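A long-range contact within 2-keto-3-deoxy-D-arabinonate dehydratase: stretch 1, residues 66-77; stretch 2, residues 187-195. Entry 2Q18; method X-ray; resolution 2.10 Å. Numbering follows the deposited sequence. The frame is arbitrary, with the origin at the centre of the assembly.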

# COMPACT_ATOMS: atom_id res chain seq x y z
N ARG A 66 0.74 -10.76 -23.15
CA ARG A 66 -0.53 -11.30 -23.62
C ARG A 66 -1.65 -10.27 -23.44
O ARG A 66 -1.83 -9.73 -22.34
CB ARG A 66 -0.87 -12.59 -22.87
CG ARG A 66 -2.14 -13.27 -23.35
CD ARG A 66 -2.44 -14.56 -22.58
NE ARG A 66 -2.67 -14.34 -21.15
CZ ARG A 66 -3.80 -13.88 -20.62
NH1 ARG A 66 -4.83 -13.55 -21.39
NH2 ARG A 66 -3.90 -13.74 -19.31
N ILE A 67 -2.40 -10.01 -24.51
CA ILE A 67 -3.52 -9.09 -24.45
C ILE A 67 -4.60 -9.63 -23.50
O ILE A 67 -4.77 -10.84 -23.35
CB ILE A 67 -4.08 -8.76 -25.87
CG1 ILE A 67 -4.99 -7.52 -25.84
CG2 ILE A 67 -4.76 -10.00 -26.51
CD1 ILE A 67 -5.32 -6.94 -27.22
N THR A 68 -5.30 -8.72 -22.83
CA THR A 68 -6.34 -9.12 -21.87
C THR A 68 -7.47 -8.08 -21.87
O THR A 68 -7.59 -7.30 -22.81
CB THR A 68 -5.73 -9.39 -20.46
OG1 THR A 68 -6.74 -9.91 -19.58
CG2 THR A 68 -5.10 -8.12 -19.84
N LYS A 69 -8.31 -8.10 -20.83
CA LYS A 69 -9.29 -7.03 -20.63
C LYS A 69 -8.55 -5.69 -20.62
O LYS A 69 -7.54 -5.56 -19.94
CB LYS A 69 -10.01 -7.20 -19.28
CG LYS A 69 -10.93 -8.41 -19.20
CD LYS A 69 -11.47 -8.60 -17.78
CE LYS A 69 -10.42 -9.25 -16.88
NZ LYS A 69 -11.00 -9.76 -15.63
N PRO A 70 -9.03 -4.71 -21.41
CA PRO A 70 -8.37 -3.39 -21.43
C PRO A 70 -8.45 -2.62 -20.10
O PRO A 70 -7.58 -1.78 -19.83
CB PRO A 70 -9.11 -2.64 -22.55
CG PRO A 70 -10.39 -3.34 -22.72
CD PRO A 70 -10.16 -4.78 -22.36
N ILE A 71 -9.48 -2.89 -19.30
CA ILE A 71 -9.59 -2.34 -17.94
C ILE A 71 -10.18 -3.39 -17.02
O ILE A 71 -10.70 -4.42 -17.49
CB ILE A 71 -10.51 -1.06 -17.86
CG1 ILE A 71 -11.96 -1.39 -18.25
CG2 ILE A 71 -9.93 0.12 -18.67
CD1 ILE A 71 -12.96 -0.26 -17.98
N ASP A 72 -10.10 -3.15 -15.72
CA ASP A 72 -10.88 -3.88 -14.73
C ASP A 72 -12.11 -3.04 -14.39
O ASP A 72 -12.01 -2.10 -13.60
CB ASP A 72 -10.05 -4.16 -13.47
CG ASP A 72 -8.81 -5.01 -13.75
OD1 ASP A 72 -8.95 -6.07 -14.39
OD2 ASP A 72 -7.70 -4.62 -13.31
N PRO A 73 -13.27 -3.37 -15.00
CA PRO A 73 -14.46 -2.56 -14.73
C PRO A 73 -15.02 -2.90 -13.34
O PRO A 73 -15.37 -4.06 -13.09
CB PRO A 73 -15.44 -2.99 -15.83
CG PRO A 73 -15.04 -4.40 -16.15
CD PRO A 73 -13.56 -4.50 -15.90
N PRO A 74 -15.10 -1.90 -12.44
CA PRO A 74 -15.53 -2.24 -11.08
C PRO A 74 -16.92 -2.86 -11.05
O PRO A 74 -17.18 -3.73 -10.22
CB PRO A 74 -15.50 -0.89 -10.36
CG PRO A 74 -14.56 -0.04 -11.17
CD PRO A 74 -14.80 -0.47 -12.59
N GLU A 75 -17.78 -2.44 -11.98
CA GLU A 75 -19.11 -3.03 -12.12
C GLU A 75 -19.44 -3.17 -13.59
O GLU A 75 -19.03 -2.34 -14.41
CB GLU A 75 -20.18 -2.16 -11.43
CG GLU A 75 -19.99 -2.04 -9.93
CD GLU A 75 -21.06 -1.21 -9.23
OE1 GLU A 75 -22.07 -0.82 -9.87
OE2 GLU A 75 -20.89 -0.95 -8.02
N VAL A 76 -20.18 -4.22 -13.93
CA VAL A 76 -20.72 -4.38 -15.28
C VAL A 76 -22.23 -4.55 -15.19
O VAL A 76 -22.73 -5.41 -14.46
CB VAL A 76 -20.09 -5.57 -16.05
CG1 VAL A 76 -20.64 -5.63 -17.47
CG2 VAL A 76 -18.57 -5.47 -16.09
N TRP A 77 -22.94 -3.72 -15.93
CA TRP A 77 -24.39 -3.75 -15.98
C TRP A 77 -24.84 -3.96 -17.43
O TRP A 77 -24.11 -3.65 -18.37
CB TRP A 77 -24.97 -2.44 -15.45
CG TRP A 77 -24.78 -2.22 -13.97
CD1 TRP A 77 -23.64 -1.83 -13.34
CD2 TRP A 77 -25.78 -2.36 -12.95
NE1 TRP A 77 -23.86 -1.71 -11.98
CE2 TRP A 77 -25.17 -2.03 -11.72
CE3 TRP A 77 -27.14 -2.72 -12.96
CZ2 TRP A 77 -25.86 -2.06 -10.50
CZ3 TRP A 77 -27.83 -2.75 -11.75
CH2 TRP A 77 -27.19 -2.42 -10.54
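Stretch 2 187-195: CCAFGPVIV

Stretch 2 runs as strand through Cys-188, Ala-189 and Phe-190, turns a corner at Pro-192, which follows a cis peptide bond, and resumes as strand toward Val-195. Against it lies the loop of stretch 1 that links the strand at Arg-66 and Ile-67 to the one beginning at Val-76. The two chains come closest around the corner, with CA of Lys-69 6.2 Å from CA of Gly-191 and CA of Pro-70 5.9 Å from CA of Val-193; farther along, CA of Val-76 stands 8.9 Å from CA of Cys-188. Numbering rises on both chains from Lys-69/Gly-191 to Pro-70/Val-193, whereas Val-76 lies back beside Cys-188, so the loop has no single direction along the strand.

Phe-190 covers the most surface. Its CA-to-CB bond points sideways, but with chi1 at 72° (p) the ring comes nearer the loop, which curls about it. CE1 lies 3.5 Å from CD of Pro-70, CE2 3.8 Å from CG of Lys-69, and CZ 3.6 Å from CD of Pro-73. The ring edge meets the backbone of Ile-71, whose O is 3.3 Å from CZ.

Pro-70 is the loop's counterpart, pointing toward stretch 2 and reaching both arms of the corner: besides the phenyl ring, it touches Ile-194, CG to CG1 at 3.8 Å. Ile-194 also packs its CD1 3.6 Å from CG2 of Ile-71. At Gly-191 the backbone angles would jam a CB against the carbonyl O of Phe-190, which by itself calls for glycine; an ideal CB would also lie close to Pro-70, 3.5 Å from its CD.

No direct hydrogen bond joins the stretches; water does the polar work. One water donates to O of Thr-68 and O of Phe-190, both at 2.8 Å. The design rule is apolar packing around one aromatic ring and one proline, with water serving backbone carbonyls at the corner.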

# COMPACT_ATOMS: atom_id res chain seq x y z
N CYS A 187 -18.87 -15.27 -17.54
CA CYS A 187 -20.18 -14.93 -18.11
C CYS A 187 -20.12 -13.74 -19.05
O CYS A 187 -21.12 -13.39 -19.70
CB CYS A 187 -21.17 -14.62 -16.99
SG CYS A 187 -20.78 -13.09 -16.06
N CYS A 188 -18.95 -13.12 -19.14
CA CYS A 188 -18.83 -11.82 -19.76
C CYS A 188 -17.45 -11.63 -20.39
O CYS A 188 -16.44 -11.94 -19.77
CB CYS A 188 -19.05 -10.76 -18.67
SG CYS A 188 -19.05 -9.11 -19.26
N ALA A 189 -17.41 -11.10 -21.62
CA ALA A 189 -16.15 -10.79 -22.30
C ALA A 189 -16.21 -9.43 -22.96
O ALA A 189 -17.26 -9.04 -23.47
CB ALA A 189 -15.81 -11.85 -23.33
N PHE A 190 -15.09 -8.71 -22.98
CA PHE A 190 -15.05 -7.41 -23.64
C PHE A 190 -13.67 -7.01 -24.15
O PHE A 190 -12.65 -7.48 -23.67
CB PHE A 190 -15.67 -6.30 -22.76
CG PHE A 190 -14.81 -5.91 -21.58
CD1 PHE A 190 -13.97 -4.80 -21.65
CD2 PHE A 190 -14.87 -6.63 -20.39
CE1 PHE A 190 -13.19 -4.42 -20.56
CE2 PHE A 190 -14.09 -6.26 -19.30
CZ PHE A 190 -13.25 -5.16 -19.38
N GLY A 191 -13.67 -6.11 -25.13
CA GLY A 191 -12.45 -5.65 -25.77
C GLY A 191 -12.57 -5.77 -27.29
O GLY A 191 -13.67 -5.70 -27.83
N PRO A 192 -11.43 -5.95 -27.98
CA PRO A 192 -10.07 -6.04 -27.42
C PRO A 192 -9.52 -4.69 -26.98
O PRO A 192 -8.49 -4.62 -26.32
CB PRO A 192 -9.24 -6.61 -28.59
CG PRO A 192 -10.00 -6.28 -29.82
CD PRO A 192 -11.45 -6.11 -29.45
N VAL A 193 -10.22 -3.62 -27.36
CA VAL A 193 -9.84 -2.26 -27.02
C VAL A 193 -11.03 -1.49 -26.45
O VAL A 193 -12.19 -1.88 -26.63
CB VAL A 193 -9.30 -1.47 -28.26
CG1 VAL A 193 -7.97 -2.04 -28.74
CG2 VAL A 193 -10.34 -1.45 -29.40
N ILE A 194 -10.74 -0.38 -25.77
CA ILE A 194 -11.74 0.64 -25.52
C ILE A 194 -11.39 1.82 -26.40
O ILE A 194 -10.26 2.30 -26.37
CB ILE A 194 -11.78 1.06 -24.04
CG1 ILE A 194 -12.28 -0.10 -23.17
CG2 ILE A 194 -12.68 2.30 -23.85
CD1 ILE A 194 -11.85 -0.00 -21.73
N VAL A 195 -12.35 2.26 -27.20
CA VAL A 195 -12.11 3.41 -28.07
C VAL A 195 -12.70 4.65 -27.42
O VAL A 195 -13.80 4.61 -26.86
CB VAL A 195 -12.65 3.20 -29.52
CG1 VAL A 195 -12.15 1.87 -30.10
CG2 VAL A 195 -14.18 3.26 -29.57
O HOH W 1 -6.85 -5.06 -24.08
O HOH W 2 -9.96 -7.63 -24.31